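Local structure of Lmo0131 protein (Listeria monocytogenes, 4Q6J) at residues B[117-129]-B[149-163]. The protein is of unconfirmed function but contains an EAL domain and probably hydrolyses cyclic di-GMP. Numbering follows the deposited sequence.
Sequences KYPECLEIEIIER and GVKVSMDDFGKGYSS. With EDO (1,2-ethanediol), chain Q; EDO (1,2-ethanediol), chain N.
Two neighbouring parallel strands of the EAL barrel, 122-127 and 151-154, pair through a ladder from Lys-151 N bonded to Leu-122 O to Asp-155 N bonded to Ile-126 O, joined by a crossover through helix 136-146. Ile-124, Ile-126 and Val-152 share the face that in such a barrel turns outward to the helices, where branched aliphatics suit a dry interface: Ile-126 CD1 reaches Val-152 CG1 at 3.8 Å. Beside them Val-150 CG1 packs on Leu-122 CD2 at 3.9 Å. The opposite face carries Glu-123, Glu-125, Lys-151 and Ser-153. Glu-123, extended with CG anti to its N (chi1 168°), brings OE2 to 2.7 Å from Ser-153 OG, a short hydroxyl that donates from above the carboxylate plane. Past the strand ends Arg-129 ties down the following loop. Its NE and NH1 share Asp-155 O, at 3.0 and 3.2 Å, while a weak hydrogen bond from NE to Asp-155 OD1 completes a salt bridge. NH1 meets Ser-163 OG at 2.9 Å and NH2 meets Tyr-161 O at 2.7 Å, fixing the guanidinium's rotation; selenomethionine Met-154 CE lies over one face, 3.4 Å above its centre. The Asp-Asp-Phe-Gly sequence, 155-158, ending a barrel strand is a recognised EAL-family motif.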
# COMPACT_ATOMS: atom_id res chain seq x y z
N LYS B 117 -7.94 -14.95 34.68
CA LYS B 117 -8.73 -14.74 35.88
C LYS B 117 -9.15 -13.27 36.01
O LYS B 117 -10.14 -12.98 36.67
CB LYS B 117 -7.97 -15.24 37.13
CG LYS B 117 -7.63 -16.73 37.09
CD LYS B 117 -8.80 -17.47 36.44
CE LYS B 117 -8.69 -18.98 36.53
NZ LYS B 117 -8.69 -19.44 37.94
N TYR B 118 -8.42 -12.37 35.36
CA TYR B 118 -8.64 -10.93 35.44
C TYR B 118 -8.82 -10.34 34.04
O TYR B 118 -7.95 -9.64 33.55
CB TYR B 118 -7.46 -10.25 36.13
CG TYR B 118 -7.09 -10.97 37.39
CD1 TYR B 118 -7.98 -11.02 38.46
CD2 TYR B 118 -5.88 -11.64 37.50
CE1 TYR B 118 -7.67 -11.71 39.62
CE2 TYR B 118 -5.55 -12.34 38.67
CZ TYR B 118 -6.46 -12.36 39.73
OH TYR B 118 -6.16 -13.04 40.88
N PRO B 119 -9.97 -10.62 33.42
CA PRO B 119 -10.20 -10.18 32.05
C PRO B 119 -10.07 -8.67 31.88
O PRO B 119 -9.61 -8.23 30.83
CB PRO B 119 -11.63 -10.65 31.77
CG PRO B 119 -12.21 -10.93 33.10
CD PRO B 119 -11.10 -11.40 33.94
N GLU B 120 -10.43 -7.90 32.91
CA GLU B 120 -10.32 -6.46 32.86
C GLU B 120 -8.85 -5.95 32.77
O GLU B 120 -8.61 -4.78 32.46
CB GLU B 120 -11.05 -5.82 34.05
CG GLU B 120 -10.29 -5.76 35.37
CD GLU B 120 -10.33 -7.06 36.18
OE1 GLU B 120 -11.00 -8.01 35.74
OE2 GLU B 120 -9.69 -7.13 37.25
N CYS B 121 -7.89 -6.84 33.02
CA CYS B 121 -6.48 -6.48 32.97
C CYS B 121 -5.81 -6.88 31.66
O CYS B 121 -4.60 -6.75 31.53
CB CYS B 121 -5.76 -7.13 34.12
SG CYS B 121 -6.33 -6.51 35.69
N LEU B 122 -6.58 -7.39 30.70
CA LEU B 122 -6.04 -7.62 29.36
C LEU B 122 -6.49 -6.52 28.44
O LEU B 122 -7.63 -6.09 28.51
CB LEU B 122 -6.42 -8.99 28.77
CG LEU B 122 -5.92 -9.33 27.35
CD1 LEU B 122 -4.52 -9.85 27.40
CD2 LEU B 122 -6.84 -10.35 26.72
N GLU B 123 -5.57 -6.10 27.57
CA GLU B 123 -5.82 -5.14 26.51
C GLU B 123 -5.39 -5.76 25.17
O GLU B 123 -4.28 -6.23 25.03
CB GLU B 123 -5.04 -3.86 26.80
CG GLU B 123 -4.98 -2.89 25.65
CD GLU B 123 -4.19 -1.62 26.03
OE1 GLU B 123 -4.40 -1.13 27.16
OE2 GLU B 123 -3.36 -1.12 25.24
N ILE B 124 -6.32 -5.81 24.21
CA ILE B 124 -5.98 -6.15 22.84
C ILE B 124 -5.61 -4.87 22.14
O ILE B 124 -6.42 -3.97 22.04
CB ILE B 124 -7.17 -6.78 22.10
CG1 ILE B 124 -7.47 -8.18 22.64
CG2 ILE B 124 -6.91 -6.83 20.59
CD1 ILE B 124 -8.70 -8.82 22.03
N GLU B 125 -4.36 -4.80 21.68
CA GLU B 125 -3.85 -3.66 20.96
C GLU B 125 -3.80 -3.98 19.47
O GLU B 125 -3.06 -4.85 19.03
CB GLU B 125 -2.48 -3.25 21.46
CG GLU B 125 -1.84 -2.25 20.53
CD GLU B 125 -0.52 -1.72 21.02
OE1 GLU B 125 -0.17 -1.91 22.18
OE2 GLU B 125 0.19 -1.09 20.21
N ILE B 126 -4.62 -3.29 18.69
CA ILE B 126 -4.78 -3.58 17.28
C ILE B 126 -3.61 -2.96 16.52
O ILE B 126 -3.35 -1.76 16.65
CB ILE B 126 -6.14 -3.04 16.72
CG1 ILE B 126 -7.31 -3.55 17.56
CG2 ILE B 126 -6.31 -3.39 15.23
CD1 ILE B 126 -8.58 -2.84 17.30
N ILE B 127 -2.89 -3.79 15.78
CA ILE B 127 -1.73 -3.34 15.02
C ILE B 127 -1.91 -3.63 13.51
O ILE B 127 -2.98 -4.10 13.10
CB ILE B 127 -0.39 -3.94 15.57
CG1 ILE B 127 -0.30 -5.45 15.37
CG2 ILE B 127 -0.20 -3.55 16.99
CD1 ILE B 127 1.11 -5.95 15.41
N GLU B 128 -0.91 -3.31 12.70
CA GLU B 128 -0.93 -3.60 11.26
C GLU B 128 -2.25 -3.21 10.60
O GLU B 128 -2.84 -3.97 9.85
CB GLU B 128 -0.57 -5.08 11.03
CG GLU B 128 0.84 -5.34 11.52
CD GLU B 128 1.30 -6.79 11.46
OE1 GLU B 128 0.61 -7.61 10.86
OE2 GLU B 128 2.38 -7.11 12.01
N ARG B 129 -2.71 -2.01 10.89
CA ARG B 129 -4.02 -1.62 10.47
C ARG B 129 -3.98 -1.20 9.00
O ARG B 129 -3.03 -0.56 8.59
CB ARG B 129 -4.49 -0.49 11.37
CG ARG B 129 -4.36 -0.81 12.86
CD ARG B 129 -4.95 0.30 13.77
NE ARG B 129 -4.15 1.52 13.76
CZ ARG B 129 -4.34 2.52 12.90
NH1 ARG B 129 -3.57 3.59 12.94
NH2 ARG B 129 -5.31 2.44 12.02
N GLY B 149 -14.84 -8.27 29.62
CA GLY B 149 -14.22 -7.25 30.45
C GLY B 149 -12.94 -6.71 29.86
O GLY B 149 -12.42 -5.70 30.33
N VAL B 150 -12.45 -7.39 28.82
CA VAL B 150 -11.23 -7.04 28.08
C VAL B 150 -11.30 -5.65 27.44
O VAL B 150 -12.34 -5.24 26.89
CB VAL B 150 -10.99 -8.12 26.99
CG1 VAL B 150 -9.78 -7.80 26.09
CG2 VAL B 150 -10.81 -9.46 27.64
N LYS B 151 -10.18 -4.93 27.50
CA LYS B 151 -10.06 -3.62 26.84
C LYS B 151 -9.45 -3.72 25.43
O LYS B 151 -8.81 -4.72 25.08
CB LYS B 151 -9.24 -2.68 27.71
CG LYS B 151 -9.80 -2.54 29.07
CD LYS B 151 -10.97 -1.60 29.06
CE LYS B 151 -11.52 -1.36 30.47
NZ LYS B 151 -12.63 -0.33 30.50
N VAL B 152 -9.69 -2.68 24.63
CA VAL B 152 -9.24 -2.63 23.24
C VAL B 152 -8.55 -1.30 22.91
O VAL B 152 -9.10 -0.22 23.13
CB VAL B 152 -10.43 -2.82 22.28
CG1 VAL B 152 -10.00 -2.57 20.82
CG2 VAL B 152 -11.00 -4.22 22.43
N SER B 153 -7.32 -1.37 22.42
CA SER B 153 -6.62 -0.17 22.01
C SER B 153 -6.21 -0.28 20.55
O SER B 153 -6.36 -1.32 19.94
CB SER B 153 -5.39 0.07 22.87
OG SER B 153 -4.50 -0.99 22.76
N MSE B 154 -5.69 0.80 19.98
CA MSE B 154 -5.20 0.78 18.60
C MSE B 154 -3.90 1.54 18.57
O MSE B 154 -3.75 2.56 19.23
CB MSE B 154 -6.23 1.39 17.63
CG MSE B 154 -6.54 2.84 17.88
SE MSE B 154 -7.86 3.66 16.68
CE MSE B 154 -6.73 3.67 15.04
N ASP B 155 -2.95 1.04 17.80
CA ASP B 155 -1.63 1.66 17.73
C ASP B 155 -1.54 2.73 16.64
O ASP B 155 -2.49 2.90 15.87
CB ASP B 155 -0.56 0.60 17.50
CG ASP B 155 -0.43 0.22 16.05
OD1 ASP B 155 -1.41 0.42 15.30
OD2 ASP B 155 0.65 -0.29 15.65
N ASP B 156 -0.40 3.42 16.57
CA ASP B 156 -0.02 4.22 15.40
C ASP B 156 -1.06 5.26 15.03
O ASP B 156 -1.27 5.50 13.85
CB ASP B 156 0.19 3.31 14.17
CG ASP B 156 1.57 2.63 14.10
OD1 ASP B 156 2.31 2.61 15.11
OD2 ASP B 156 1.91 2.11 13.02
N PHE B 157 -1.72 5.87 16.01
CA PHE B 157 -2.86 6.67 15.63
C PHE B 157 -2.43 7.79 14.71
O PHE B 157 -1.66 8.66 15.04
CB PHE B 157 -3.66 7.23 16.82
CG PHE B 157 -4.92 7.95 16.38
CD1 PHE B 157 -4.87 9.28 16.03
CD2 PHE B 157 -6.10 7.27 16.22
CE1 PHE B 157 -5.99 9.93 15.59
CE2 PHE B 157 -7.23 7.93 15.77
CZ PHE B 157 -7.17 9.26 15.46
N GLY B 158 -3.02 7.74 13.54
CA GLY B 158 -3.00 8.76 12.53
C GLY B 158 -1.87 8.58 11.55
O GLY B 158 -1.97 9.05 10.43
N LYS B 159 -0.80 7.93 11.98
CA LYS B 159 0.19 7.42 11.04
C LYS B 159 -0.35 6.24 10.25
O LYS B 159 -0.30 6.24 9.04
CB LYS B 159 1.48 7.03 11.76
CG LYS B 159 2.43 6.19 10.91
CD LYS B 159 3.63 5.70 11.70
CE LYS B 159 4.66 5.08 10.77
NZ LYS B 159 5.50 4.04 11.41
N GLY B 160 -0.93 5.28 10.96
CA GLY B 160 -1.41 4.06 10.34
C GLY B 160 -2.58 4.30 9.41
O GLY B 160 -3.01 5.44 9.22
N TYR B 161 -3.09 3.24 8.85
CA TYR B 161 -4.14 3.38 7.91
C TYR B 161 -5.44 3.82 8.56
O TYR B 161 -5.87 3.26 9.55
CB TYR B 161 -4.34 2.05 7.24
CG TYR B 161 -5.26 2.09 6.08
CD1 TYR B 161 -6.50 1.47 6.13
CD2 TYR B 161 -4.90 2.74 4.92
CE1 TYR B 161 -7.35 1.51 5.06
CE2 TYR B 161 -5.74 2.77 3.84
CZ TYR B 161 -6.96 2.15 3.92
OH TYR B 161 -7.78 2.20 2.83
N SER B 162 -6.07 4.83 7.99
CA SER B 162 -7.47 5.13 8.26
C SER B 162 -7.77 5.08 9.76
O SER B 162 -8.67 4.37 10.20
CB SER B 162 -8.38 4.16 7.51
OG SER B 162 -8.71 4.66 6.22
N SER B 163 -7.00 5.84 10.53
CA SER B 163 -7.13 5.82 11.98
C SER B 163 -8.49 6.35 12.41
O SER B 163 -9.04 5.92 13.40
CB SER B 163 -6.00 6.65 12.61
OG SER B 163 -4.75 6.15 12.21
C1 EDO Q . 3.68 -3.02 13.65
O1 EDO Q . 3.42 -2.72 15.03
C2 EDO Q . 3.46 -1.79 12.78
O2 EDO Q . 2.07 -1.47 12.78
C1 EDO N . -3.89 2.11 28.59
O1 EDO N . -3.32 1.21 27.63
C2 EDO N . -3.21 1.97 29.94
O2 EDO N . -1.87 2.45 29.88